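Local coordinates for AB hydrolase-1 domain-containing protein (PDB 4Q34), which is a putative esterase of the alpha/beta hydrolase family, which probably hydrolyses ester bonds in a substrate not yet identified, at residues A52-T64 against C82-A94. Numbering follows the deposited sequence. Where two conformers were deposited one is given.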
loop_
_atom_site.group_PDB
_atom_site.type_symbol
_atom_site.label_atom_id
_atom_site.label_comp_id
_atom_site.label_asym_id
_atom_site.label_seq_id
_atom_site.Cartn_x
_atom_site.Cartn_y
_atom_site.Cartn_z
ATOM N N ALA A 52 -5.669 7.823 -9.803
ATOM C CA ALA A 52 -6.551 7.930 -8.629
ATOM C C ALA A 52 -7.717 6.927 -8.649
ATOM O O ALA A 52 -8.590 6.967 -9.530
ATOM C CB ALA A 52 -7.148 9.328 -8.554
ATOM N N HIS A 53 -7.767 6.095 -7.643
ATOM C CA HIS A 53 -8.801 5.073 -7.462
ATOM C C HIS A 53 -10.121 5.669 -6.954
ATOM O O HIS A 53 -10.201 6.863 -6.585
ATOM C CB HIS A 53 -8.278 4.056 -6.449
ATOM C CG HIS A 53 -8.004 4.654 -5.109
ATOM N ND1 HIS A 53 -9.010 4.926 -4.215
ATOM C CD2 HIS A 53 -6.867 5.125 -4.542
ATOM C CE1 HIS A 53 -8.501 5.480 -3.134
ATOM N NE2 HIS A 53 -7.204 5.615 -3.308
ATOM N N GLY A 54 -11.142 4.826 -6.882
ATOM C CA GLY A 54 -12.435 5.184 -6.356
ATOM C C GLY A 54 -12.735 4.577 -4.994
ATOM O O GLY A 54 -11.830 4.208 -4.236
ATOM N N VAL A 55 -14.019 4.482 -4.666
ATOM C CA VAL A 55 -14.401 4.140 -3.309
ATOM C C VAL A 55 -14.119 2.656 -3.036
ATOM O O VAL A 55 -14.246 1.802 -3.949
ATOM C CB VAL A 55 -15.878 4.434 -3.039
ATOM C CG1 VAL A 55 -16.773 3.446 -3.782
ATOM C CG2 VAL A 55 -16.191 4.399 -1.551
ATOM N N GLY A 56 -13.725 2.347 -1.820
ATOM C CA GLY A 56 -13.463 0.966 -1.386
ATOM C C GLY A 56 -12.223 0.308 -1.978
ATOM O O GLY A 56 -11.981 -0.852 -1.693
ATOM N N GLN A 57 -11.435 1.038 -2.786
ATOM C CA GLN A 57 -10.328 0.487 -3.562
ATOM C C GLN A 57 -9.062 1.246 -3.177
ATOM O O GLN A 57 -9.113 2.252 -2.434
ATOM C CB GLN A 57 -10.595 0.685 -5.049
ATOM C CG GLN A 57 -11.843 -0.058 -5.566
ATOM C CD GLN A 57 -11.629 -1.551 -5.786
ATOM O OE1 GLN A 57 -10.597 -1.983 -6.316
ATOM N NE2 GLN A 57 -12.650 -2.339 -5.475
ATOM N N PHE A 58 -7.960 0.821 -3.764
ATOM C CA PHE A 58 -6.687 1.525 -3.548
ATOM C C PHE A 58 -5.888 1.472 -4.837
ATOM O O PHE A 58 -6.453 1.307 -5.935
ATOM C CB PHE A 58 -5.973 1.020 -2.261
ATOM C CG PHE A 58 -5.518 -0.417 -2.293
ATOM C CD1 PHE A 58 -6.402 -1.475 -2.039
ATOM C CD2 PHE A 58 -4.171 -0.754 -2.591
ATOM C CE1 PHE A 58 -5.968 -2.808 -2.025
ATOM C CE2 PHE A 58 -3.768 -2.087 -2.588
ATOM C CZ PHE A 58 -4.664 -3.120 -2.375
ATOM N N SER A 59 -4.584 1.689 -4.728
ATOM C CA SER A 59 -3.733 1.692 -5.901
ATOM C C SER A 59 -3.849 0.420 -6.735
ATOM O O SER A 59 -3.558 0.468 -7.928
ATOM C CB SER A 59 -2.279 1.881 -5.462
ATOM O OG SER A 59 -1.842 0.828 -4.635
ATOM N N LYS A 60 -4.196 -0.715 -6.111
ATOM C CA LYS A 60 -4.372 -1.994 -6.804
ATOM C C LYS A 60 -5.316 -1.943 -8.014
ATOM O O LYS A 60 -5.144 -2.720 -8.957
ATOM C CB LYS A 60 -4.824 -3.039 -5.769
ATOM C CG LYS A 60 -5.003 -4.474 -6.193
ATOM C CD LYS A 60 -3.905 -5.056 -7.009
ATOM C CE LYS A 60 -3.690 -6.536 -6.724
ATOM N NZ LYS A 60 -3.770 -7.346 -7.926
ATOM N N THR A 61 -6.238 -0.982 -8.011
ATOM C CA THR A 61 -7.059 -0.650 -9.172
ATOM C C THR A 61 -6.271 -0.699 -10.461
ATOM O O THR A 61 -6.738 -1.178 -11.449
ATOM C CB THR A 61 -7.650 0.750 -9.033
ATOM O OG1 THR A 61 -8.458 0.791 -7.845
ATOM C CG2 THR A 61 -8.480 1.127 -10.243
ATOM N N TRP A 62 -5.071 -0.163 -10.409
ATOM C CA TRP A 62 -4.208 0.043 -11.560
ATOM C C TRP A 62 -3.021 -0.900 -11.647
ATOM O O TRP A 62 -2.203 -0.748 -12.559
ATOM C CB TRP A 62 -3.625 1.483 -11.448
ATOM C CG TRP A 62 -4.611 2.525 -11.150
ATOM C CD1 TRP A 62 -4.826 3.128 -9.944
ATOM C CD2 TRP A 62 -5.521 3.129 -12.069
ATOM N NE1 TRP A 62 -5.844 4.042 -10.056
ATOM C CE2 TRP A 62 -6.295 4.055 -11.351
ATOM C CE3 TRP A 62 -5.784 2.942 -13.442
ATOM C CZ2 TRP A 62 -7.276 4.853 -11.973
ATOM C CZ3 TRP A 62 -6.724 3.744 -14.061
ATOM C CH2 TRP A 62 -7.490 4.659 -13.326
ATOM N N GLU A 63 -2.893 -1.832 -10.702
ATOM C CA GLU A 63 -1.775 -2.755 -10.642
ATOM C C GLU A 63 -2.151 -4.082 -11.360
ATOM O O GLU A 63 -2.934 -4.096 -12.295
ATOM C CB GLU A 63 -1.349 -2.977 -9.189
ATOM C CG GLU A 63 -0.980 -1.688 -8.487
ATOM C CD GLU A 63 -0.785 -1.802 -6.963
ATOM O OE1 GLU A 63 -0.905 -2.927 -6.420
ATOM O OE2 GLU A 63 -0.474 -0.757 -6.306
ATOM N N THR A 64 -1.596 -5.195 -10.910
ATOM C CA THR A 64 -1.947 -6.486 -11.481
ATOM C C THR A 64 -3.451 -6.675 -11.451
ATOM O O THR A 64 -4.126 -6.360 -10.445
ATOM C CB THR A 64 -1.237 -7.645 -10.725
ATOM O OG1 THR A 64 0.174 -7.361 -10.630
ATOM C CG2 THR A 64 -1.428 -8.947 -11.415
ATOM N N CYS A 82 6.467 8.189 -16.680
ATOM C CA CYS A 82 6.535 8.158 -15.218
ATOM C C CYS A 82 5.155 7.884 -14.698
ATOM O O CYS A 82 4.197 8.536 -15.137
ATOM C CB CYS A 82 7.043 9.465 -14.603
ATOM S SG CYS A 82 8.678 9.913 -15.172
ATOM N N VAL A 83 5.050 6.938 -13.779
ATOM C CA VAL A 83 3.772 6.552 -13.254
ATOM C C VAL A 83 3.780 6.731 -11.723
ATOM O O VAL A 83 4.654 6.185 -11.049
ATOM C CB VAL A 83 3.423 5.093 -13.604
ATOM C CG1 VAL A 83 2.222 4.629 -12.845
ATOM C CG2 VAL A 83 3.234 4.906 -15.112
ATOM N N TYR A 84 2.752 7.428 -11.212
ATOM C CA TYR A 84 2.534 7.665 -9.806
ATOM C C TYR A 84 1.244 6.988 -9.406
ATOM O O TYR A 84 0.174 7.352 -9.870
ATOM C CB TYR A 84 2.454 9.176 -9.511
ATOM C CG TYR A 84 3.754 9.870 -9.659
ATOM C CD1 TYR A 84 4.285 10.110 -10.905
ATOM C CD2 TYR A 84 4.488 10.260 -8.525
ATOM C CE1 TYR A 84 5.537 10.728 -11.039
ATOM C CE2 TYR A 84 5.718 10.885 -8.654
ATOM C CZ TYR A 84 6.239 11.097 -9.898
ATOM O OH TYR A 84 7.460 11.716 -9.986
ATOM N N LEU A 85 1.344 5.961 -8.579
ATOM C CA LEU A 85 0.162 5.255 -8.058
ATOM C C LEU A 85 -0.115 5.785 -6.652
ATOM O O LEU A 85 0.808 5.867 -5.834
ATOM C CB LEU A 85 0.411 3.733 -7.996
ATOM C CG LEU A 85 0.362 2.859 -9.277
ATOM C CD1 LEU A 85 -0.122 1.458 -8.967
ATOM C CD2 LEU A 85 -0.508 3.442 -10.385
ATOM N N VAL A 86 -1.385 6.060 -6.330
ATOM C CA VAL A 86 -1.692 6.736 -5.088
ATOM C C VAL A 86 -2.713 5.929 -4.282
ATOM O O VAL A 86 -3.651 5.350 -4.868
ATOM C CB VAL A 86 -2.242 8.171 -5.384
ATOM C CG1 VAL A 86 -2.539 8.904 -4.079
ATOM C CG2 VAL A 86 -1.267 8.969 -6.290
ATOM N N ASP A 87 -2.527 5.905 -2.952
ATOM C CA ASP A 87 -3.578 5.602 -1.996
ATOM C C ASP A 87 -3.959 6.952 -1.352
ATOM O O ASP A 87 -3.137 7.627 -0.713
ATOM C CB ASP A 87 -3.112 4.668 -0.936
ATOM C CG ASP A 87 -2.618 3.345 -1.492
ATOM O OD1 ASP A 87 -3.172 2.779 -2.461
ATOM O OD2 ASP A 87 -1.647 2.816 -0.884
ATOM N N GLN A 88 -5.190 7.370 -1.605
ATOM C CA GLN A 88 -5.668 8.650 -1.191
ATOM C C GLN A 88 -5.765 8.664 0.320
ATOM O O GLN A 88 -5.729 7.617 0.947
ATOM C CB GLN A 88 -7.017 8.971 -1.859
ATOM C CG GLN A 88 -8.217 8.370 -1.144
ATOM C CD GLN A 88 -9.534 8.451 -1.868
ATOM O OE1 GLN A 88 -9.672 9.025 -2.962
ATOM N NE2 GLN A 88 -10.561 7.854 -1.228
ATOM N N PRO A 89 -5.831 9.871 0.918
ATOM C CA PRO A 89 -6.033 10.014 2.380
ATOM C C PRO A 89 -7.074 9.041 2.917
ATOM O O PRO A 89 -8.142 8.866 2.327
ATOM C CB PRO A 89 -6.510 11.454 2.511
ATOM C CG PRO A 89 -5.826 12.149 1.394
ATOM C CD PRO A 89 -6.034 11.160 0.258
ATOM N N ARG A 90 -6.742 8.456 4.065
ATOM C CA ARG A 90 -7.616 7.549 4.830
ATOM C C ARG A 90 -7.844 6.184 4.191
ATOM O O ARG A 90 -8.746 5.485 4.586
ATOM C CB ARG A 90 -8.964 8.215 5.123
ATOM C CG ARG A 90 -8.802 9.581 5.746
ATOM C CD ARG A 90 -10.113 10.365 5.827
ATOM N NE ARG A 90 -9.870 11.648 6.483
ATOM C CZ ARG A 90 -10.754 12.649 6.575
ATOM N NH1 ARG A 90 -11.976 12.531 6.044
ATOM N NH2 ARG A 90 -10.419 13.766 7.232
ATOM N N ARG A 91 -7.034 5.829 3.199
ATOM C CA ARG A 91 -7.203 4.594 2.450
ATOM C C ARG A 91 -5.899 3.783 2.393
ATOM O O ARG A 91 -4.812 4.299 2.016
ATOM C CB ARG A 91 -7.677 4.904 1.046
ATOM C CG ARG A 91 -8.230 3.712 0.296
ATOM C CD ARG A 91 -9.581 3.219 0.826
ATOM N NE ARG A 91 -10.668 4.192 0.724
ATOM C CZ ARG A 91 -11.306 4.562 -0.393
ATOM N NH1 ARG A 91 -10.953 4.112 -1.613
ATOM N NH2 ARG A 91 -12.291 5.448 -0.303
ATOM N N GLY A 92 -5.984 2.504 2.706
ATOM C CA GLY A 92 -4.836 1.584 2.525
ATOM C C GLY A 92 -3.601 2.031 3.296
ATOM O O GLY A 92 -3.701 2.281 4.470
ATOM N N ASN A 93 -2.457 2.157 2.596
ATOM C CA ASN A 93 -1.209 2.606 3.222
ATOM C C ASN A 93 -1.290 4.032 3.788
ATOM O O ASN A 93 -0.456 4.434 4.610
ATOM C CB ASN A 93 -0.092 2.553 2.200
ATOM C CG ASN A 93 0.321 1.127 1.833
ATOM O OD1 ASN A 93 0.002 0.165 2.511
ATOM N ND2 ASN A 93 1.092 1.011 0.751
ATOM N N ALA A 94 -2.289 4.788 3.326
ATOM C CA ALA A 94 -2.571 6.127 3.882
ATOM C C ALA A 94 -3.650 6.059 4.942
ATOM O O ALA A 94 -4.410 6.992 5.092
ATOM C CB ALA A 94 -2.963 7.085 2.775
HETATM O O HOH W 1 -8.331 8.493 -5.282
HETATM O O HOH W 2 -4.724 5.188 -7.296
HETATM O O HOH W 3 -11.670 8.266 -4.632
HETATM O O HOH W 4 -0.174 1.207 -2.545
#
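In H53, chi1 of 62° tucks the ring in over its own backbone, flanked by N and C, and turns it onto the 82-94 segment. In R91, CG is anti to the backbone N (chi1 -165°), and bends at chi2 and chi3 fold the guanidinium back against 54-57. This is the alpha/beta hydrolase fold. Strands 49-52 and 83-87 are parallel neighbours joined through helix 72-78, a beta-alpha-beta crossover. The H53-G54 pair after strand 49-52 resembles the His-Gly motif of the family, whose loop commonly helps form the oxyanion hole.

The H53 ring is pinned through both nitrogens. Q88 N donates to H53 NE2 in the ring plane at 3.2 Å, nearly straight at 175°. H53 ND1 donates to G54 O at 2.9 Å, on an in-plane lone pair. G54 O also accepts from R91 NH1 at 2.8 Å. R91 NH1 also donates to Q57 O at 2.7 Å. Both acceptors lie close to the guanidinium plane, but R91 NH1 meets a lone pair in the carbonyl plane only at Q57 O. G56 N lies over one guanidinium face and Q88 NE2 over the other. R91 NH2 is hydrogen-bonded to T147 OG1. Without the guanidinium, as with an alanine in place of R91, the G54 and Q57 carbonyls would probably lose their shared donor and the type II turn from G54 to Q57 could shift.

Further along, S59 N donates to D87 OD1 at 2.9 Å. This carboxylate oxygen also lies at the edge of the F58 ring. F58 packs on N93 of the second subunit, so the contact borders the dimer interface. S59 OG donates to E63 OE2 at 2.7 Å, from above the carboxylate plane. A water donates to V86 O at 2.7 Å and accepts weak bonds from H53 N and W62 NE1.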